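Local coordinates for protein aminotransferase, class III (Deinococcus radiodurans, PDB 3I4J) that probably acts as a pyridoxal-phosphate-dependent transaminase, moving amino groups from an amino donor to a carbonyl acceptor, at residues 334-339 and 420-425; 345-350 and 354-359; 106-111 and 271-276. The protein carries 1 engineered substitution. All coordinates share one frame; numbering follows the deposited sequence.

Contact 1 (334-339 and 420-425)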
loop_
_atom_site.group_PDB
_atom_site.type_symbol
_atom_site.label_atom_id
_atom_site.label_comp_id
_atom_site.label_asym_id
_atom_site.label_seq_id
_atom_site.Cartn_x
_atom_site.Cartn_y
_atom_site.Cartn_z
ATOM N N GLN C 334 18.067 -31.491 -4.231
ATOM C CA GLN C 334 17.821 -32.898 -4.519
ATOM C C GLN C 334 18.987 -33.731 -3.985
ATOM O O GLN C 334 18.795 -34.843 -3.495
ATOM C CB GLN C 334 17.634 -33.105 -6.032
ATOM C CG GLN C 334 16.427 -32.340 -6.596
ATOM C CD GLN C 334 16.311 -32.405 -8.114
ATOM O OE1 GLN C 334 17.307 -32.313 -8.829
ATOM N NE2 GLN C 334 15.084 -32.543 -8.610
ATOM N N ALA C 335 20.193 -33.176 -4.060
ATOM C CA ALA C 335 21.378 -33.871 -3.570
ATOM C C ALA C 335 21.333 -34.009 -2.048
ATOM O O ALA C 335 21.823 -34.993 -1.490
ATOM C CB ALA C 335 22.632 -33.121 -3.995
ATOM N N LEU C 336 20.739 -33.026 -1.378
ATOM C CA LEU C 336 20.638 -33.051 0.079
ATOM C C LEU C 336 19.662 -34.101 0.609
ATOM O O LEU C 336 19.773 -34.523 1.759
ATOM C CB LEU C 336 20.235 -31.671 0.612
ATOM C CG LEU C 336 21.317 -30.588 0.639
ATOM C CD1 LEU C 336 20.700 -29.248 1.013
ATOM C CD2 LEU C 336 22.403 -30.977 1.634
ATOM N N GLN C 337 18.709 -34.525 -0.218
ATOM C CA GLN C 337 17.725 -35.518 0.219
ATOM C C GLN C 337 18.349 -36.841 0.654
ATOM O O GLN C 337 17.820 -37.522 1.531
ATOM C CB GLN C 337 16.706 -35.806 -0.886
ATOM C CG GLN C 337 15.850 -34.631 -1.301
ATOM C CD GLN C 337 14.712 -35.060 -2.211
ATOM O OE1 GLN C 337 13.665 -35.518 -1.748
ATOM N NE2 GLN C 337 14.923 -34.935 -3.512
ATOM N N ALA C 338 19.462 -37.210 0.029
ATOM C CA ALA C 338 20.146 -38.455 0.358
ATOM C C ALA C 338 20.585 -38.439 1.815
ATOM O O ALA C 338 20.466 -39.434 2.530
ATOM C CB ALA C 338 21.358 -38.636 -0.548
ATOM N N ARG C 339 21.095 -37.291 2.240
ATOM C CA ARG C 339 21.570 -37.100 3.600
ATOM C C ARG C 339 20.402 -36.823 4.541
ATOM O O ARG C 339 20.416 -37.226 5.709
ATOM C CB ARG C 339 22.565 -35.934 3.599
ATOM C CG ARG C 339 23.137 -35.511 4.937
ATOM C CD ARG C 339 24.332 -34.600 4.668
ATOM N NE ARG C 339 24.669 -33.701 5.766
ATOM C CZ ARG C 339 24.973 -34.087 7.000
ATOM N NH1 ARG C 339 24.980 -35.377 7.320
ATOM N NH2 ARG C 339 25.290 -33.176 7.910
ATOM N N LEU C 420 24.810 -23.580 4.017
ATOM C CA LEU C 420 24.154 -23.053 5.208
ATOM C C LEU C 420 22.896 -23.858 5.522
ATOM O O LEU C 420 22.608 -24.161 6.681
ATOM C CB LEU C 420 23.792 -21.580 5.001
ATOM C CG LEU C 420 24.975 -20.631 4.775
ATOM C CD1 LEU C 420 24.452 -19.240 4.456
ATOM C CD2 LEU C 420 25.876 -20.603 6.011
ATOM N N LEU C 421 22.145 -24.203 4.482
ATOM C CA LEU C 421 20.922 -24.968 4.660
ATOM C C LEU C 421 21.241 -26.356 5.212
ATOM O O LEU C 421 20.544 -26.855 6.092
ATOM C CB LEU C 421 20.176 -25.099 3.329
ATOM C CG LEU C 421 18.804 -25.761 3.427
ATOM C CD1 LEU C 421 17.876 -24.873 4.241
ATOM C CD2 LEU C 421 18.232 -25.985 2.032
ATOM N N ALA C 422 22.301 -26.969 4.689
ATOM C CA ALA C 422 22.716 -28.293 5.136
ATOM C C ALA C 422 23.043 -28.242 6.626
ATOM O O ALA C 422 22.744 -29.173 7.371
ATOM C CB ALA C 422 23.928 -28.760 4.340
ATOM N N GLY C 423 23.649 -27.140 7.058
ATOM C CA GLY C 423 23.985 -26.992 8.462
ATOM C C GLY C 423 22.744 -26.912 9.329
ATOM O O GLY C 423 22.688 -27.512 10.405
ATOM N N ALA C 424 21.746 -26.164 8.861
ATOM C CA ALA C 424 20.491 -26.007 9.587
ATOM C C ALA C 424 19.781 -27.351 9.696
ATOM O O ALA C 424 19.258 -27.707 10.754
ATOM C CB ALA C 424 19.592 -24.996 8.871
ATOM N N LEU C 425 19.758 -28.093 8.593
ATOM C CA LEU C 425 19.119 -29.405 8.578
ATOM C C LEU C 425 19.845 -30.332 9.547
ATOM O O LEU C 425 19.219 -31.140 10.233
ATOM C CB LEU C 425 19.147 -29.992 7.163
ATOM C CG LEU C 425 18.244 -29.305 6.134
ATOM C CD1 LEU C 425 18.538 -29.836 4.735
ATOM C CD2 LEU C 425 16.788 -29.541 6.503
#

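Contact 2 (345-350 and 354-359)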
loop_
_atom_site.group_PDB
_atom_site.type_symbol
_atom_site.label_atom_id
_atom_site.label_comp_id
_atom_site.label_asym_id
_atom_site.label_seq_id
_atom_site.Cartn_x
_atom_site.Cartn_y
_atom_site.Cartn_z
ATOM N N GLN C 345 9.788 -33.938 -0.224
ATOM C CA GLN C 345 9.732 -33.547 -1.621
ATOM C C GLN C 345 10.472 -32.238 -1.846
ATOM O O GLN C 345 10.478 -31.360 -0.981
ATOM C CB GLN C 345 8.269 -33.405 -2.059
ATOM C CG GLN C 345 8.075 -32.981 -3.506
ATOM C CD GLN C 345 6.635 -33.129 -3.964
ATOM O OE1 GLN C 345 5.705 -32.684 -3.287
ATOM N NE2 GLN C 345 6.442 -33.755 -5.119
ATOM N N VAL C 346 11.110 -32.131 -3.005
ATOM C CA VAL C 346 11.850 -30.935 -3.385
ATOM C C VAL C 346 11.315 -30.497 -4.742
ATOM O O VAL C 346 11.160 -31.316 -5.648
ATOM C CB VAL C 346 13.367 -31.213 -3.482
ATOM C CG1 VAL C 346 13.633 -32.337 -4.465
ATOM C CG2 VAL C 346 14.099 -29.951 -3.916
ATOM N N ARG C 347 11.034 -29.205 -4.877
ATOM C CA ARG C 347 10.483 -28.674 -6.118
ATOM C C ARG C 347 11.065 -27.317 -6.462
ATOM O O ARG C 347 11.504 -26.580 -5.584
ATOM C CB ARG C 347 8.964 -28.530 -5.987
ATOM C CG ARG C 347 8.258 -29.805 -5.592
ATOM C CD ARG C 347 6.757 -29.615 -5.456
ATOM N NE ARG C 347 6.392 -28.653 -4.421
ATOM C CZ ARG C 347 5.318 -28.771 -3.645
ATOM N NH1 ARG C 347 4.510 -29.813 -3.783
ATOM N NH2 ARG C 347 5.041 -27.843 -2.738
ATOM N N GLY C 348 11.048 -26.982 -7.747
ATOM C CA GLY C 348 11.557 -25.693 -8.163
ATOM C C GLY C 348 11.270 -25.336 -9.605
ATOM O O GLY C 348 11.310 -26.190 -10.492
ATOM N N THR C 349 10.947 -24.067 -9.829
ATOM C CA THR C 349 10.697 -23.542 -11.165
ATOM C C THR C 349 11.478 -22.232 -11.142
ATOM O O THR C 349 11.078 -21.287 -10.469
ATOM C CB THR C 349 9.193 -23.247 -11.415
ATOM O OG1 THR C 349 8.428 -24.450 -11.262
ATOM C CG2 THR C 349 8.989 -22.739 -12.828
ATOM N N GLY C 350 12.597 -22.181 -11.859
ATOM C CA GLY C 350 13.412 -20.980 -11.832
ATOM C C GLY C 350 13.935 -20.836 -10.407
ATOM O O GLY C 350 14.352 -21.823 -9.802
ATOM N N GLY C 354 10.798 -25.098 -3.311
ATOM C CA GLY C 354 10.151 -25.507 -2.082
ATOM C C GLY C 354 10.649 -26.843 -1.579
ATOM O O GLY C 354 11.057 -27.707 -2.359
ATOM N N VAL C 355 10.627 -26.999 -0.261
ATOM C CA VAL C 355 11.053 -28.232 0.387
ATOM C C VAL C 355 9.954 -28.633 1.354
ATOM O O VAL C 355 9.577 -27.855 2.232
ATOM C CB VAL C 355 12.372 -28.028 1.183
ATOM C CG1 VAL C 355 12.746 -29.313 1.919
ATOM C CG2 VAL C 355 13.489 -27.622 0.240
ATOM N N VAL C 356 9.416 -29.835 1.171
ATOM C CA VAL C 356 8.369 -30.340 2.047
ATOM C C VAL C 356 9.042 -31.280 3.040
ATOM O O VAL C 356 9.756 -32.203 2.645
ATOM C CB VAL C 356 7.297 -31.102 1.246
ATOM C CG1 VAL C 356 6.229 -31.645 2.187
ATOM C CG2 VAL C 356 6.682 -30.177 0.208
ATOM N N LEU C 357 8.817 -31.039 4.326
ATOM C CA LEU C 357 9.434 -31.843 5.371
ATOM C C LEU C 357 8.451 -32.739 6.115
ATOM O O LEU C 357 7.259 -32.439 6.197
ATOM C CB LEU C 357 10.131 -30.920 6.370
ATOM C CG LEU C 357 11.186 -29.996 5.758
ATOM C CD1 LEU C 357 11.508 -28.874 6.727
ATOM C CD2 LEU C 357 12.429 -30.800 5.409
ATOM N N GLY C 358 8.971 -33.836 6.662
ATOM C CA GLY C 358 8.151 -34.777 7.407
ATOM C C GLY C 358 9.011 -35.752 8.192
ATOM O O GLY C 358 10.239 -35.693 8.124
ATOM N N ASP C 359 8.378 -36.652 8.943
ATOM C CA ASP C 359 9.121 -37.635 9.731
ATOM C C ASP C 359 9.354 -38.889 8.887
ATOM O O ASP C 359 8.533 -39.235 8.037
ATOM C CB ASP C 359 8.349 -37.987 11.006
ATOM C CG ASP C 359 7.347 -39.102 10.796
ATOM O OD1 ASP C 359 7.736 -40.284 10.937
ATOM O OD2 ASP C 359 6.176 -38.798 10.480
#

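Contact 3 (106-111 and 271-276)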
loop_
_atom_site.group_PDB
_atom_site.type_symbol
_atom_site.label_atom_id
_atom_site.label_comp_id
_atom_site.label_asym_id
_atom_site.label_seq_id
_atom_site.Cartn_x
_atom_site.Cartn_y
_atom_site.Cartn_z
ATOM N N VAL C 106 -9.975 -8.547 -9.311
ATOM C CA VAL C 106 -11.284 -9.133 -9.056
ATOM C C VAL C 106 -12.383 -8.138 -9.415
ATOM O O VAL C 106 -13.368 -8.487 -10.067
ATOM C CB VAL C 106 -11.414 -9.534 -7.564
ATOM C CG1 VAL C 106 -12.839 -9.932 -7.243
ATOM C CG2 VAL C 106 -10.467 -10.687 -7.264
ATOM N N LYS C 107 -12.204 -6.891 -8.994
ATOM C CA LYS C 107 -13.178 -5.842 -9.268
ATOM C C LYS C 107 -13.355 -5.697 -10.782
ATOM O O LYS C 107 -14.483 -5.612 -11.280
ATOM C CB LYS C 107 -12.694 -4.521 -8.655
ATOM C CG LYS C 107 -13.735 -3.404 -8.603
ATOM C CD LYS C 107 -13.936 -2.735 -9.951
ATOM C CE LYS C 107 -14.905 -1.564 -9.846
ATOM N NZ LYS C 107 -14.390 -0.495 -8.946
ATOM N N LEU C 108 -12.232 -5.686 -11.497
ATOM C CA LEU C 108 -12.223 -5.552 -12.952
ATOM C C LEU C 108 -12.938 -6.713 -13.650
ATOM O O LEU C 108 -13.695 -6.503 -14.598
ATOM C CB LEU C 108 -10.780 -5.460 -13.455
ATOM C CG LEU C 108 -10.567 -5.310 -14.963
ATOM C CD1 LEU C 108 -11.323 -4.093 -15.485
ATOM C CD2 LEU C 108 -9.073 -5.176 -15.243
ATOM N N ALA C 109 -12.687 -7.935 -13.190
ATOM C CA ALA C 109 -13.323 -9.108 -13.781
ATOM C C ALA C 109 -14.834 -8.993 -13.637
ATOM O O ALA C 109 -15.577 -9.280 -14.574
ATOM C CB ALA C 109 -12.824 -10.379 -13.108
ATOM N N ARG C 110 -15.287 -8.567 -12.461
ATOM C CA ARG C 110 -16.715 -8.407 -12.210
ATOM C C ARG C 110 -17.289 -7.286 -13.074
ATOM O O ARG C 110 -18.304 -7.476 -13.747
ATOM C CB ARG C 110 -16.959 -8.117 -10.722
ATOM C CG ARG C 110 -18.383 -7.670 -10.358
ATOM C CD ARG C 110 -19.460 -8.688 -10.723
ATOM N NE ARG C 110 -20.796 -8.208 -10.351
ATOM C CZ ARG C 110 -21.935 -8.771 -10.752
ATOM N NH1 ARG C 110 -21.912 -9.840 -11.537
ATOM N NH2 ARG C 110 -23.102 -8.264 -10.372
ATOM N N GLN C 111 -16.639 -6.126 -13.071
ATOM C CA GLN C 111 -17.124 -5.005 -13.872
ATOM C C GLN C 111 -17.199 -5.335 -15.359
ATOM O O GLN C 111 -18.127 -4.919 -16.047
ATOM C CB GLN C 111 -16.238 -3.769 -13.689
ATOM C CG GLN C 111 -16.770 -2.567 -14.461
ATOM C CD GLN C 111 -16.025 -1.286 -14.162
ATOM O OE1 GLN C 111 -15.152 -1.247 -13.293
ATOM N NE2 GLN C 111 -16.372 -0.221 -14.880
ATOM N N ALA C 271 3.149 -2.283 -7.262
ATOM C CA ALA C 271 2.444 -3.485 -7.693
ATOM C C ALA C 271 1.470 -3.029 -8.771
ATOM O O ALA C 271 1.421 -1.848 -9.114
ATOM C CB ALA C 271 1.678 -4.102 -6.522
ATOM N N GLY C 272 0.684 -3.953 -9.303
ATOM C CA GLY C 272 -0.261 -3.557 -10.324
ATOM C C GLY C 272 -0.743 -4.732 -11.133
ATOM O O GLY C 272 -0.466 -5.881 -10.800
ATOM N N LEU C 273 -1.484 -4.441 -12.192
ATOM C CA LEU C 273 -1.985 -5.490 -13.061
ATOM C C LEU C 273 -1.906 -5.033 -14.505
ATOM O O LEU C 273 -1.834 -3.836 -14.792
ATOM C CB LEU C 273 -3.430 -5.857 -12.691
ATOM C CG LEU C 273 -4.538 -4.802 -12.729
ATOM C CD1 LEU C 273 -4.945 -4.522 -14.172
ATOM C CD2 LEU C 273 -5.739 -5.306 -11.944
ATOM N N LEU C 274 -1.877 -6.006 -15.407
ATOM C CA LEU C 274 -1.844 -5.732 -16.840
ATOM C C LEU C 274 -3.111 -6.375 -17.363
ATOM O O LEU C 274 -3.330 -7.572 -17.160
ATOM C CB LEU C 274 -0.613 -6.367 -17.494
ATOM C CG LEU C 274 0.728 -5.661 -17.270
ATOM C CD1 LEU C 274 1.870 -6.567 -17.731
ATOM C CD2 LEU C 274 0.743 -4.332 -18.033
ATOM N N ALA C 275 -3.959 -5.574 -18.001
ATOM C CA ALA C 275 -5.223 -6.066 -18.535
ATOM C C ALA C 275 -5.252 -6.055 -20.055
ATOM O O ALA C 275 -4.728 -5.142 -20.693
ATOM C CB ALA C 275 -6.375 -5.232 -17.989
ATOM N N ALA C 276 -5.876 -7.076 -20.633
ATOM C CA ALA C 276 -5.987 -7.177 -22.082
ATOM C C ALA C 276 -6.776 -5.969 -22.588
ATOM O O ALA C 276 -7.688 -5.495 -21.914
ATOM C CB ALA C 276 -6.710 -8.468 -22.452
#

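Contact 1 (334-339 and 420-425)
Leu336 reaches from helix 334-339 toward helix 420-425 and meets Leu421, Ala422 and Leu425 with its two methyl groups. CD2, the branch that turns off to one side, rests on CB of Ala422, 3.8 Å away, methyl against methyl. CD1 lies at the far end of the side chain, where chi2 of 172° places it anti to CA, and it faces a pair of leucines one helical turn apart. Leu336 CD1 is 4.2 Å from Leu421 CD2 and 4.3 Å from Leu425 CD1. In both of these leucines the touching methyl is likewise the one extended from CA. Leu336 CD1 points at the Leu421 CD2 methyl, meeting it from its side, while Leu425 CD1 points toward Leu336 CD1. For Leu336, a first torsion that sets CG beside the backbone N and anti to the carbonyl carbon (chi1 -76°) starts the chain on this course.

Helices 318-339 and 411-428 both belong to the C-terminal part of the chain, which in class III aminotransferases forms a small domain of helices packed on an antiparallel sheet. Here the two helical segments run nearly parallel, at 25°, with their axes 11.4 Å apart. The span is wide for helix packing, and the long Leu336 bridges it opposite the short Ala422; the CA atoms of these two residues are 7.2 Å apart. Beneath the leucines lies the sheet: Leu336 also touches Met343, and Leu421 touches Leu401 and Leu403. Leu425 is covered by Phe340 and by Ile375 of helix 372-382.

The contact is purely apolar between the two segments and buries only 162 Å². Toward the C-terminal end of both segments, Arg339 extends across, and its NH2 forms a salt bridge with Glu426 OE1, one residue beyond Leu425.

Contact 2 (345-350 and 354-359)
Val356 sits beside Gln345 and against one face of the Arg347 guanidinium in an antiparallel beta hairpin, whose strands 343-349 and 352-357 form one side and the middle of a three-stranded sheet. The tight part is the backbone ladder. At the hydrogen-bonded pair Arg347-Gly354, Arg347 N donates to Gly354 O at 2.9 Å and Gly354 N returns a bond of 2.8 Å to Arg347 O. Val356 N to Gln345 O is just as short, 2.8 Å. The non-hydrogen-bonded pair Val346-Val355 lies between these rungs; Val346 packs on helix 318-339 and Val355 on Leu401 of the third strand.

The ladder slackens at Gln345, an exposed residue, where the return bond from Gln345 N to Val356 O is weak at 3.4 Å. On the sheet face shared by Gln345, Arg347 and Val356, the CB atoms of Gln345 and Val356 lie 4.1 Å apart. Arg347, bent at chi3 (-62°), is anchored elsewhere: its NH2 makes a salt bridge with Asp204 and a hydrogen bond to Ala205 O. One guanidinium face lies over Val356, whose CG2 is offset toward the rim and 4.1 Å from Arg347 NH2.

Contact 3 (106-111 and 271-276)
The large domain of fold-type I pyridoxal-phosphate enzymes is built on a seven-stranded mixed sheet, and here helix 98-115 packs against its antiparallel strand, 271-275. Leu108 is the one helical residue that carries the contact. Its CG stands anti to the backbone N (chi1 -180°), and its CD2 methyl, extended away from CA, does all the close touching. Leu108 CD2 approaches Ala275 CB to 3.9 Å and Leu273 CD1 to 4.3 Å. Leu273 and Ala275 alternate with Leu274 along the strand, so both present their side chains to the helix while Leu274 turns to the other face of the sheet, against Phe92 and Leu259. The contact is small, 90 Å², yet all three touching residues are buried, and their meeting is wholly apolar. With the CA atoms of Leu108 and Ala275 9.0 Å apart, the leucine reaches a little under half of the way, and its methyl meets the short Ala275 side chain.

Phe5 of the second subunit packs on both Leu108 and Ala275, bringing the dimer interface to this spot. Strand 271-275 lies between strands 91-95 and 256-259, antiparallel to each; Ile256 of the latter touches Leu108 and Leu273, and helix 277-284 adds Val279 and Val283 against Leu108.

How the contacts relate
Contact 3 comes first along the chain: helix 98-115 meets strand 271-275 after a loop of 159 residues, tying a helix to the seven-stranded sheet. That loop has closed before contact 1 opens on helix 318-339, to be closed 80 residues later by helix 411-428. Contact 2, a hairpin with a short turn, is nested inside this second loop, and its first strand directly follows helix 318-339. Contacts 1 and 2 touch, with centres 12 Å apart, and join the C-terminal helices to the three-stranded sheet. Contact 3 lies across the chain's centre from both; its nearest atoms are about 18 Å from contact 2 and about 28 Å from contact 1.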